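PDB 4TLV: ADP-ribosylating toxin CARDS from Mycoplasma pneumoniae, which transfers ADP-ribose from NAD(+) to multiple target proteins in vitro, vacuolates mammalian cells and disrupts respiratory epithelium. Local coordinates for residues R33-H38 against E134-G139; V109-D114 against P206-I211. All coordinates share one frame; numbering follows the deposited sequence.

Interaction 1: R33-H38 against E134-G139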
ATOM      1  N   ARG A  33      24.421  -1.110   8.318  1.00 11.35           N
ATOM      2  CA  ARG A  33      23.538  -1.807   7.384  1.00 13.64           C
ATOM      3  C   ARG A  33      22.650  -2.746   8.178  1.00 14.78           C
ATOM      4  O   ARG A  33      22.863  -3.951   8.198  1.00 15.63           O
ATOM      5  CB  ARG A  33      24.338  -2.573   6.316  1.00 12.16           C
ATOM      6  CG  ARG A  33      25.090  -1.693   5.343  1.00 12.14           C
ATOM      7  CD  ARG A  33      26.052  -2.494   4.475  1.00 13.69           C
ATOM      8  NE  ARG A  33      25.455  -3.087   3.276  1.00 12.52           N
ATOM      9  CZ  ARG A  33      25.558  -4.376   2.965  1.00 14.66           C
ATOM     10  NH1 ARG A  33      26.191  -5.206   3.783  1.00 14.89           N
ATOM     11  NH2 ARG A  33      25.029  -4.842   1.845  1.00 12.69           N
ATOM     12  N   ASN A  34      21.661  -2.188   8.868  1.00 11.80           N
ATOM     13  CA  ASN A  34      20.779  -2.999   9.700  1.00 13.79           C
ATOM     14  C   ASN A  34      19.350  -2.766   9.249  1.00 14.10           C
ATOM     15  O   ASN A  34      18.826  -1.660   9.406  1.00 11.74           O
ATOM     16  CB  ASN A  34      20.947  -2.620  11.181  1.00 15.56           C
ATOM     17  CG  ASN A  34      20.136  -3.499  12.104  1.00 19.45           C
ATOM     18  OD1 ASN A  34      18.943  -3.720  11.881  1.00 14.60           O
ATOM     19  ND2 ASN A  34      20.782  -4.001  13.166  1.00 19.75           N
ATOM     20  N   PHE A  35      18.722  -3.794   8.679  1.00 11.79           N
ATOM     21  CA  PHE A  35      17.411  -3.597   8.050  1.00 13.73           C
ATOM     22  C   PHE A  35      16.341  -3.181   9.068  1.00 11.16           C
ATOM     23  O   PHE A  35      15.601  -2.204   8.864  1.00 11.38           O
ATOM     24  CB  PHE A  35      16.974  -4.856   7.297  1.00 13.18           C
ATOM     25  CG  PHE A  35      15.578  -4.771   6.728  1.00 11.47           C
ATOM     26  CD1 PHE A  35      15.320  -3.991   5.616  1.00 11.73           C
ATOM     27  CD2 PHE A  35      14.532  -5.487   7.301  1.00 13.22           C
ATOM     28  CE1 PHE A  35      14.032  -3.920   5.087  1.00 12.46           C
ATOM     29  CE2 PHE A  35      13.244  -5.415   6.788  1.00 15.25           C
ATOM     30  CZ  PHE A  35      12.999  -4.624   5.674  1.00 12.20           C
ATOM     31  N   PHE A  36      16.236  -3.931  10.162  1.00 12.27           N
ATOM     32  CA  PHE A  36      15.204  -3.639  11.146  1.00 13.52           C
ATOM     33  C   PHE A  36      15.373  -2.267  11.801  1.00 13.26           C
ATOM     34  O   PHE A  36      14.386  -1.564  12.033  1.00 12.10           O
ATOM     35  CB  PHE A  36      15.096  -4.747  12.202  1.00 16.47           C
ATOM     36  CG  PHE A  36      14.367  -5.972  11.714  1.00 15.64           C
ATOM     37  CD1 PHE A  36      12.990  -6.060  11.812  1.00 24.85           C
ATOM     38  CD2 PHE A  36      15.056  -7.019  11.139  1.00 16.19           C
ATOM     39  CE1 PHE A  36      12.314  -7.188  11.352  1.00 25.43           C
ATOM     40  CE2 PHE A  36      14.392  -8.141  10.680  1.00 19.77           C
ATOM     41  CZ  PHE A  36      13.026  -8.228  10.790  1.00 18.54           C
ATOM     42  N   GLU A  37      16.612  -1.880  12.108  1.00 12.39           N
ATOM     43  CA  GLU A  37      16.844  -0.557  12.702  1.00 12.54           C
ATOM     44  C   GLU A  37      16.440   0.568  11.749  1.00 13.86           C
ATOM     45  O   GLU A  37      16.025   1.648  12.184  1.00 12.01           O
ATOM     46  CB  GLU A  37      18.315  -0.381  13.111  1.00 13.33           C
ATOM     47  CG  GLU A  37      18.680  -1.192  14.360  1.00 13.28           C
ATOM     48  CD  GLU A  37      20.126  -0.991  14.794  1.00 28.74           C
ATOM     49  OE1 GLU A  37      20.879  -0.290  14.085  1.00 28.02           O
ATOM     50  OE2 GLU A  37      20.512  -1.537  15.848  1.00 33.59           O
ATOM     51  N   HIS A  38      16.593   0.322  10.452  1.00 12.00           N
ATOM     52  CA  HIS A  38      16.225   1.318   9.449  1.00 12.27           C
ATOM     53  C   HIS A  38      14.704   1.465   9.334  1.00 11.37           C
ATOM     54  O   HIS A  38      14.176   2.582   9.250  1.00 13.75           O
ATOM     55  CB  HIS A  38      16.808   0.951   8.085  1.00 13.25           C
ATOM     56  CG  HIS A  38      16.326   1.837   6.988  1.00 11.75           C
ATOM     57  ND1 HIS A  38      16.664   3.173   6.915  1.00 13.10           N
ATOM     58  CD2 HIS A  38      15.475   1.600   5.960  1.00 12.08           C
ATOM     59  CE1 HIS A  38      16.052   3.717   5.876  1.00 15.11           C
ATOM     60  NE2 HIS A  38      15.332   2.782   5.275  1.00 12.07           N
ATOM     61  N   GLU A 134       8.356   1.973   0.438  1.00 10.55           N
ATOM     62  CA  GLU A 134       9.789   2.297   0.510  1.00  8.53           C
ATOM     63  C   GLU A 134      10.686   1.384  -0.314  1.00  8.84           C
ATOM     64  O   GLU A 134      10.601   0.166  -0.233  1.00  8.58           O
ATOM     65  CB  GLU A 134      10.322   2.322   1.958  1.00  9.12           C
ATOM     66  CG  GLU A 134      11.845   2.609   1.991  1.00 12.63           C
ATOM     67  CD  GLU A 134      12.421   2.803   3.383  1.00 14.41           C
ATOM     68  OE1 GLU A 134      11.710   2.562   4.383  1.00 15.77           O
ATOM     69  OE2 GLU A 134      13.606   3.193   3.462  1.00 15.93           O
ATOM     70  N   TRP A 135      11.538   2.001  -1.119  1.00 10.13           N
ATOM     71  CA  TRP A 135      12.690   1.320  -1.705  1.00  9.33           C
ATOM     72  C   TRP A 135      13.875   2.007  -1.043  1.00 11.08           C
ATOM     73  O   TRP A 135      13.961   3.240  -1.043  1.00 12.23           O
ATOM     74  CB  TRP A 135      12.724   1.538  -3.220  1.00  8.01           C
ATOM     75  CG  TRP A 135      11.717   0.703  -3.955  1.00  9.15           C
ATOM     76  CD1 TRP A 135      10.387   0.947  -4.080  1.00 11.71           C
ATOM     77  CD2 TRP A 135      11.975  -0.524  -4.654  1.00 11.84           C
ATOM     78  NE1 TRP A 135       9.790  -0.052  -4.820  1.00  8.77           N
ATOM     79  CE2 TRP A 135      10.748  -0.962  -5.185  1.00 10.97           C
ATOM     80  CE3 TRP A 135      13.134  -1.287  -4.889  1.00 10.36           C
ATOM     81  CZ2 TRP A 135      10.635  -2.131  -5.943  1.00 15.18           C
ATOM     82  CZ3 TRP A 135      13.020  -2.448  -5.621  1.00 12.13           C
ATOM     83  CH2 TRP A 135      11.771  -2.861  -6.150  1.00 10.56           C
ATOM     84  N   PHE A 136      14.751   1.235  -0.417  1.00  9.82           N
ATOM     85  CA  PHE A 136      15.919   1.831   0.207  1.00  9.35           C
ATOM     86  C   PHE A 136      17.140   1.531  -0.637  1.00  9.60           C
ATOM     87  O   PHE A 136      17.186   0.504  -1.322  1.00 10.66           O
ATOM     88  CB  PHE A 136      16.097   1.359   1.658  1.00  9.69           C
ATOM     89  CG  PHE A 136      16.387  -0.120   1.809  1.00 12.22           C
ATOM     90  CD1 PHE A 136      15.347  -1.046   1.865  1.00 10.37           C
ATOM     91  CD2 PHE A 136      17.695  -0.579   1.940  1.00 13.46           C
ATOM     92  CE1 PHE A 136      15.598  -2.401   2.024  1.00 10.77           C
ATOM     93  CE2 PHE A 136      17.951  -1.946   2.106  1.00 13.17           C
ATOM     94  CZ  PHE A 136      16.893  -2.850   2.153  1.00 12.13           C
ATOM     95  N   THR A 137      18.121   2.431  -0.607  1.00  9.64           N
ATOM     96  CA  THR A 137      19.359   2.188  -1.342  1.00  9.55           C
ATOM     97  C   THR A 137      20.398   1.696  -0.353  1.00 12.33           C
ATOM     98  O   THR A 137      20.410   2.106   0.818  1.00 12.47           O
ATOM     99  CB  THR A 137      19.876   3.437  -2.059  1.00 14.16           C
ATOM    100  OG1 THR A 137      20.212   4.431  -1.087  1.00 13.36           O
ATOM    101  CG2 THR A 137      18.798   3.993  -2.995  1.00 13.64           C
ATOM    102  N   ASP A 138      21.237   0.781  -0.821  1.00 12.00           N
ATOM    103  CA  ASP A 138      22.285   0.212   0.007  1.00 12.05           C
ATOM    104  C   ASP A 138      23.449   1.158  -0.225  1.00 11.62           C
ATOM    105  O   ASP A 138      24.315   0.915  -1.075  1.00 10.29           O
ATOM    106  CB  ASP A 138      22.591  -1.211  -0.470  1.00 10.94           C
ATOM    107  CG  ASP A 138      23.464  -1.991   0.495  1.00 14.81           C
ATOM    108  OD1 ASP A 138      23.927  -1.412   1.510  1.00 11.99           O
ATOM    109  OD2 ASP A 138      23.683  -3.194   0.233  1.00 15.01           O
ATOM    110  N   GLY A 139      23.417   2.282   0.479  1.00 11.29           N
ATOM    111  CA  GLY A 139      24.438   3.313   0.344  1.00 10.50           C
ATOM    112  C   GLY A 139      24.046   4.551  -0.443  1.00 13.25           C
ATOM    113  O   GLY A 139      22.875   4.743  -0.796  1.00 14.62           O
TER
HETATM  114  O   HOH W   1      12.204   3.399   6.922  1.00 12.38           O
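With CG anti to the backbone N in both His-38 (chi1 173°) and Glu-134 (chi1 178°), the two side chains reach toward each other tip to tip. His-38 NE2 donates to Glu-134 OE2 at 2.5 Å; the oxygen stays close to the ring plane, whereas the carboxylate is turned well away from it and is met on its syn side. A water donates to Glu-134 OE1 at 2.7 Å and to His-38 O, so both carboxylate oxygens are engaged. Imidazole suits the place by offering an N-H at the far end of a compact ring.

Strand 134-138 is central in a three-stranded antiparallel sheet in the mART domain, between 49-53 and 89-91, and the start of helix 35-40 rests against it. Pertussis toxin S1 also has a histidine and a glutamate at its NAD site, and this pair may be their counterpart. Glu-134 touches Ser-51, which with Thr-52 begins a Ser-Thr-Ser sequence consistent with the family's Arg/STS/Glu arrangement.

Beside the polar pair, Phe-35 CE1 meets Phe-136 CE1 at 3.8 Å, the rings inclined obliquely; Trp-197 meets the Phe-136 ring edge-to-face. Asn-34 N-caps the helix, its OD1 accepting from Glu-37 N at 3.0 Å. At the strand's other end Arg-33 grips Asp-138 side-on, NE to OD1 at 2.9 Å and NH2 to OD2 at 2.7 Å, both on syn lone pairs, with the guanidinium and carboxylate planes 6° apart. Arginine fits because NE and NH2 match the two oxygens; Trp-197 NE1 also donates to Asp-138 OD2, and Pro-199 O accepts from Arg-33 NH1.

Interaction 2: V109-D114 against P206-I211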
ATOM      1  N   VAL A 109      20.194 -16.824  12.248  1.00 23.86           N
ATOM      2  CA  VAL A 109      20.901 -16.753  13.516  1.00 26.99           C
ATOM      3  C   VAL A 109      20.644 -15.397  14.147  1.00 24.14           C
ATOM      4  O   VAL A 109      20.971 -14.360  13.566  1.00 25.37           O
ATOM      5  CB  VAL A 109      22.415 -16.989  13.321  1.00 27.01           C
ATOM      6  CG1 VAL A 109      23.191 -16.511  14.534  1.00 29.79           C
ATOM      7  CG2 VAL A 109      22.674 -18.464  13.053  1.00 28.40           C
ATOM      8  N   PHE A 110      20.044 -15.388  15.333  1.00 21.39           N
ATOM      9  CA  PHE A 110      19.759 -14.120  15.988  1.00 20.82           C
ATOM     10  C   PHE A 110      20.965 -13.659  16.797  1.00 27.35           C
ATOM     11  O   PHE A 110      21.217 -14.160  17.896  1.00 24.51           O
ATOM     12  CB  PHE A 110      18.477 -14.214  16.840  1.00 20.18           C
ATOM     13  CG  PHE A 110      17.232 -14.447  16.019  1.00 19.31           C
ATOM     14  CD1 PHE A 110      16.547 -13.373  15.452  1.00 20.89           C
ATOM     15  CD2 PHE A 110      16.771 -15.725  15.777  1.00 18.44           C
ATOM     16  CE1 PHE A 110      15.417 -13.580  14.677  1.00 19.75           C
ATOM     17  CE2 PHE A 110      15.636 -15.943  14.998  1.00 20.93           C
ATOM     18  CZ  PHE A 110      14.958 -14.864  14.444  1.00 18.60           C
ATOM     19  N   ASP A 111      21.722 -12.717  16.237  1.00 22.81           N
ATOM     20  CA  ASP A 111      22.844 -12.119  16.952  1.00 25.11           C
ATOM     21  C   ASP A 111      22.331 -11.353  18.157  1.00 28.74           C
ATOM     22  O   ASP A 111      22.995 -11.257  19.189  1.00 29.18           O
ATOM     23  CB  ASP A 111      23.619 -11.162  16.045  1.00 25.87           C
ATOM     24  CG  ASP A 111      24.349 -11.877  14.926  1.00 32.18           C
ATOM     25  OD1 ASP A 111      24.443 -13.122  14.968  1.00 29.48           O
ATOM     26  OD2 ASP A 111      24.830 -11.184  14.005  1.00 32.11           O
ATOM     27  N   SER A 112      21.132 -10.804  18.008  1.00 26.55           N
ATOM     28  CA  SER A 112      20.496 -10.025  19.053  1.00 25.52           C
ATOM     29  C   SER A 112      18.995 -10.160  18.837  1.00 26.15           C
ATOM     30  O   SER A 112      18.546 -10.325  17.700  1.00 23.62           O
ATOM     31  CB  SER A 112      20.921  -8.560  18.952  1.00 30.52           C
ATOM     32  OG  SER A 112      20.355  -7.786  19.991  1.00 42.89           O
ATOM     33  N   GLY A 113      18.228 -10.116  19.921  1.00 24.45           N
ATOM     34  CA  GLY A 113      16.786 -10.289  19.843  1.00 23.82           C
ATOM     35  C   GLY A 113      16.369 -11.710  19.501  1.00 23.38           C
ATOM     36  O   GLY A 113      17.149 -12.654  19.640  1.00 23.75           O
ATOM     37  N   ASP A 114      15.130 -11.869  19.049  1.00 19.64           N
ATOM     38  CA  ASP A 114      14.593 -13.188  18.734  1.00 20.93           C
ATOM     39  C   ASP A 114      13.468 -13.111  17.707  1.00 20.14           C
ATOM     40  O   ASP A 114      13.099 -12.028  17.276  1.00 19.71           O
ATOM     41  CB  ASP A 114      14.136 -13.920  20.004  1.00 18.84           C
ATOM     42  CG  ASP A 114      13.034 -13.173  20.782  1.00 26.98           C
ATOM     43  OD1 ASP A 114      12.262 -12.376  20.195  1.00 23.62           O
ATOM     44  OD2 ASP A 114      12.920 -13.413  22.007  1.00 29.68           O
ATOM     45  N   PRO A 206      22.814 -19.118   6.206  1.00 51.52           N
ATOM     46  CA  PRO A 206      22.748 -18.840   7.644  1.00 43.90           C
ATOM     47  C   PRO A 206      22.656 -17.332   7.830  1.00 41.48           C
ATOM     48  O   PRO A 206      23.679 -16.691   8.071  1.00 37.72           O
ATOM     49  CB  PRO A 206      24.097 -19.352   8.170  1.00 50.24           C
ATOM     50  CG  PRO A 206      24.694 -20.168   7.049  1.00 52.29           C
ATOM     51  CD  PRO A 206      24.146 -19.582   5.786  1.00 47.78           C
ATOM     52  N   VAL A 207      21.463 -16.760   7.694  1.00 32.72           N
ATOM     53  CA  VAL A 207      21.335 -15.316   7.797  1.00 30.27           C
ATOM     54  C   VAL A 207      21.373 -14.878   9.247  1.00 31.81           C
ATOM     55  O   VAL A 207      20.616 -15.391  10.077  1.00 31.46           O
ATOM     56  CB  VAL A 207      20.033 -14.798   7.154  1.00 31.71           C
ATOM     57  CG1 VAL A 207      19.901 -13.309   7.383  1.00 31.27           C
ATOM     58  CG2 VAL A 207      20.010 -15.108   5.671  1.00 29.89           C
ATOM     59  N   HIS A 208      22.251 -13.925   9.538  1.00 26.33           N
ATOM     60  CA  HIS A 208      22.376 -13.341  10.861  1.00 28.90           C
ATOM     61  C   HIS A 208      21.566 -12.060  10.962  1.00 32.47           C
ATOM     62  O   HIS A 208      21.687 -11.169  10.120  1.00 30.37           O
ATOM     63  CB  HIS A 208      23.839 -13.018  11.174  1.00 28.69           C
ATOM     64  CG  HIS A 208      24.670 -14.217  11.507  1.00 31.89           C
ATOM     65  ND1 HIS A 208      25.258 -14.598  12.666  1.00 29.19           N
ATOM     66  CD2 HIS A 208      24.995 -15.181  10.576  1.00 34.65           C
ATOM     67  CE1 HIS A 208      25.911 -15.781  12.418  1.00 28.96           C
ATOM     68  NE2 HIS A 208      25.736 -16.111  11.150  1.00 35.61           N
ATOM     69  N   LEU A 209      20.766 -11.965  12.020  1.00 27.40           N
ATOM     70  CA  LEU A 209      19.918 -10.813  12.255  1.00 23.85           C
ATOM     71  C   LEU A 209      20.150 -10.242  13.650  1.00 26.60           C
ATOM     72  O   LEU A 209      20.299 -10.994  14.619  1.00 28.59           O
ATOM     73  CB  LEU A 209      18.455 -11.243  12.095  1.00 30.37           C
ATOM     74  CG  LEU A 209      17.665 -10.750  10.882  1.00 29.37           C
ATOM     75  CD1 LEU A 209      18.534 -10.592   9.660  1.00 28.61           C
ATOM     76  CD2 LEU A 209      16.434 -11.647  10.604  1.00 24.07           C
ATOM     77  N   SER A 210      20.199  -8.913  13.743  1.00 25.46           N
ATOM     78  CA  SER A 210      20.203  -8.218  15.019  1.00 28.23           C
ATOM     79  C   SER A 210      18.923  -7.406  15.148  1.00 26.45           C
ATOM     80  O   SER A 210      18.800  -6.336  14.553  1.00 28.88           O
ATOM     81  CB  SER A 210      21.401  -7.278  15.132  1.00 26.54           C
ATOM     82  OG  SER A 210      22.618  -7.995  15.040  1.00 39.03           O
ATOM     83  N   ILE A 211      17.981  -7.915  15.931  1.00 23.80           N
ATOM     84  CA  ILE A 211      16.696  -7.255  16.133  1.00 19.54           C
ATOM     85  C   ILE A 211      16.779  -6.279  17.293  1.00 25.38           C
ATOM     86  O   ILE A 211      17.127  -6.673  18.405  1.00 22.30           O
ATOM     87  CB  ILE A 211      15.596  -8.288  16.445  1.00 19.19           C
ATOM     88  CG1 ILE A 211      15.731  -9.506  15.525  1.00 20.98           C
ATOM     89  CG2 ILE A 211      14.213  -7.643  16.362  1.00 20.92           C
ATOM     90  CD1 ILE A 211      15.566  -9.196  14.026  1.00 21.22           C
TER
HETATM   91  O   HOH W   2      18.454  -6.383  20.881  1.00 33.16           O
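Val-109 and His-208 lie side by side on one face of a parallel strand pair, pointing the same way. The valine's CB sits over the middle of the imidazole, 3.8 Å from the ring centroid in a CH-pi contact, and CG1 comes within 3.4 Å of His-208 ND1. Asp-111 approaches the same ring differently: its side chain crosses that of His-208 at about a right angle and meets the edge, where His-208 ND1 donates to Asp-111 OD1 at 2.9 Å. The acceptor uses its syn lone pair and lies near the ring plane, although carboxylate and ring are turned 51° apart. A branched aliphatic residue over the face and a carboxylate at the edge together restrain the rotation of the imidazole.

On the other face Phe-110 and Leu-209 point away from the histidine. Phe-110 CD1 lies 4.0 Å from Ile-211 CG1, which touches the phenyl ring at its edge.

The backbones pair through Val-109 N to Val-207 O and Leu-209 N to Val-109 O. Register then slips by one residue: Leu-209 O accepts from Asp-111 N at 2.8 Å and only weakly from Ser-112 N at 3.5 Å, before Ile-211 N resumes with Ser-112 O. Gly-113, at a phi of 70°, passes close to Ile-211, where a CB would collide with the isoleucine's. Asp-114 then N-caps helix 115-126 by accepting from Met-117 N through OD1. This is a short parallel two-stranded sheet carrying a beta bulge, in the ADP-ribosyltransferase part of the chain, where residues 208-211 open the range inferred to form the NAD(+)-binding pocket.

Interactions 1 and 2 lie in the mART part of the chain, their centres about 16 Å apart, and their segments alternate in sequence: 33-38, 109-114, 134-139, 206-211. Helix 35-40 joins them. His-38 and Phe-35 contact strand 134-138, while Phe-36 packs against Leu-209 and Ile-211, and Asn-34 ND2 makes a weak hydrogen bond to Ser-210 O. Helix 92-104 touches both as well, through Phe-35 in interaction 1 and through Phe-110 and Val-207 in interaction 2. The three-stranded antiparallel sheet and the small parallel pair are therefore knitted into one unit, which ties strand 207-210, late in this region, to helices 35-40 and 92-104, which come earlier in the chain.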